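Putative amidohydrolase (Unidentified, PDB 3FEQ) acts as a zinc-dependent prolidase of the amidohydrolase superfamily, hydrolysing dipeptides that carry a C-terminal proline. Local coordinates at the interface of chains A and B. Numbering follows the deposited sequence. Chains: chain A/B, Putative amidohydrolase.

The interface of chains A and B. Residues chain A 172, 175, 179; chain B 170-172, 212-213.
One face of helix 171-183 in chain A, bearing A:Glu172, A:Arg175 and A:Arg179, meets the N-terminal ends of two helices of chain B, 171-184 and 211-223, in a polar helix-to-helix-end contact. A:Glu172 and B:Val171 make the first link: the backbone N of B:Val171, at the start of its helix, gives a hydrogen bond of 2.6 Å to the carboxylate oxygen OE1 of A:Glu172. It is almost straight, 176° at the hydrogen, but comes from above the carboxylate plane. The acid thus caps the helix of the other chain, and the helix end may stabilise its negative charge. A bend at chi2 (-54°) turns the A:Glu172 carboxylate toward B:Gly170, whose CA lies 3.4 Å from the carboxylate carbon CD.

On its own side, A:Glu172 is steadied by A:Arg175. The guanidinium NE of A:Arg175 donates to the other oxygen, OE2 of A:Glu172, at 3.1 Å, on the syn side and somewhat out of both planes, a salt bridge within chain A. A:Arg175 also runs antiparallel alongside B:Glu213, its NE 4.1 Å from OE2 of B:Glu213, where opposite charges may attract without direct contact.

A:Arg179 and B:Glu213 meet tip to tip. The arginine, extended from CG to NE, presents NH1 and NH2 end-on, one to each carboxylate oxygen. NH1 of A:Arg179 donates to OE1 of B:Glu213 at 3.0 Å. NH2 of A:Arg179 donates to OE2 of B:Glu213 at 2.5 Å. Both oxygens use syn lone pairs; two N-H groups on two oxygens make a paired salt bridge, and the small 24° angle between the planes suits it. B:Glu213 is positioned from its own chain as well, since the N of B:Gly170 donates to the anti lone pair of OE1 of B:Glu213, at 2.5 Å. That oxygen is therefore gripped from both chains.

Cap and salt bridge probably help hold the two chains together in the deposited eight-copy assembly; the structure alone does not show whether the same pairing forms in solution.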
loop_
_atom_site.group_PDB
_atom_site.type_symbol
_atom_site.label_atom_id
_atom_site.label_comp_id
_atom_site.label_asym_id
_atom_site.label_seq_id
_atom_site.Cartn_x
_atom_site.Cartn_y
_atom_site.Cartn_z
ATOM N N GLU A 172 19.090 7.976 5.473
ATOM C CA GLU A 172 18.879 6.629 4.978
ATOM C C GLU A 172 18.467 6.631 3.513
ATOM O O GLU A 172 18.919 5.777 2.729
ATOM C CB GLU A 172 17.883 5.872 5.856
ATOM C CG GLU A 172 18.330 5.719 7.328
ATOM C CD GLU A 172 19.737 5.093 7.516
ATOM O OE1 GLU A 172 20.096 4.754 8.668
ATOM O OE2 GLU A 172 20.489 4.926 6.528
ATOM N N ARG A 175 21.580 7.481 1.374
ATOM C CA ARG A 175 22.449 6.317 1.482
ATOM C C ARG A 175 22.022 5.255 0.511
ATOM O O ARG A 175 22.834 4.806 -0.303
ATOM C CB ARG A 175 22.451 5.732 2.891
ATOM C CG ARG A 175 23.795 5.773 3.526
ATOM C CD ARG A 175 23.961 4.696 4.543
ATOM N NE ARG A 175 23.513 5.075 5.887
ATOM C CZ ARG A 175 24.183 5.860 6.734
ATOM N NH1 ARG A 175 23.682 6.083 7.942
ATOM N NH2 ARG A 175 25.329 6.439 6.379
ATOM N N ARG A 179 23.818 3.673 -2.974
ATOM C CA ARG A 179 24.036 2.237 -3.186
ATOM C C ARG A 179 23.334 1.706 -4.443
ATOM O O ARG A 179 23.896 0.901 -5.169
ATOM C CB ARG A 179 23.623 1.427 -1.955
ATOM C CG ARG A 179 24.319 1.868 -0.696
ATOM C CD ARG A 179 24.046 0.948 0.454
ATOM N NE ARG A 179 24.758 1.418 1.627
ATOM C CZ ARG A 179 24.415 1.135 2.872
ATOM N NH1 ARG A 179 23.356 0.373 3.106
ATOM N NH2 ARG A 179 25.150 1.592 3.877
ATOM N N GLY B 170 20.393 0.718 6.083
ATOM C CA GLY B 170 19.981 1.743 7.015
ATOM C C GLY B 170 20.052 1.280 8.441
ATOM O O GLY B 170 19.930 0.089 8.724
ATOM N N VAL B 171 20.243 2.229 9.346
ATOM C CA VAL B 171 20.484 1.905 10.740
ATOM C C VAL B 171 19.288 1.259 11.386
ATOM O O VAL B 171 19.432 0.275 12.099
ATOM C CB VAL B 171 20.852 3.142 11.550
ATOM C CG1 VAL B 171 20.780 2.834 13.019
ATOM C CG2 VAL B 171 22.240 3.628 11.155
ATOM N N GLU B 172 18.102 1.806 11.156
ATOM C CA GLU B 172 16.920 1.190 11.714
ATOM C C GLU B 172 16.628 -0.118 10.987
ATOM O O GLU B 172 16.225 -1.103 11.606
ATOM C CB GLU B 172 15.722 2.137 11.669
ATOM C CG GLU B 172 15.941 3.463 12.412
ATOM C CD GLU B 172 16.131 3.311 13.933
ATOM O OE1 GLU B 172 16.069 4.336 14.646
ATOM O OE2 GLU B 172 16.341 2.178 14.427
ATOM N N ASP B 212 27.988 3.194 11.214
ATOM C CA ASP B 212 26.740 3.285 11.971
ATOM C C ASP B 212 25.895 2.029 11.853
ATOM O O ASP B 212 25.408 1.515 12.857
ATOM C CB ASP B 212 25.926 4.482 11.518
ATOM C CG ASP B 212 26.474 5.775 12.058
ATOM O OD1 ASP B 212 27.235 5.719 13.049
ATOM O OD2 ASP B 212 26.164 6.841 11.485
ATOM N N GLU B 213 25.744 1.530 10.628
ATOM C CA GLU B 213 25.018 0.297 10.412
ATOM C C GLU B 213 25.661 -0.881 11.142
ATOM O O GLU B 213 25.032 -1.509 12.000
ATOM C CB GLU B 213 24.831 0.029 8.917
ATOM C CG GLU B 213 23.733 0.896 8.271
ATOM C CD GLU B 213 23.907 1.042 6.768
ATOM O OE1 GLU B 213 22.917 0.871 6.028
ATOM O OE2 GLU B 213 25.045 1.279 6.315
#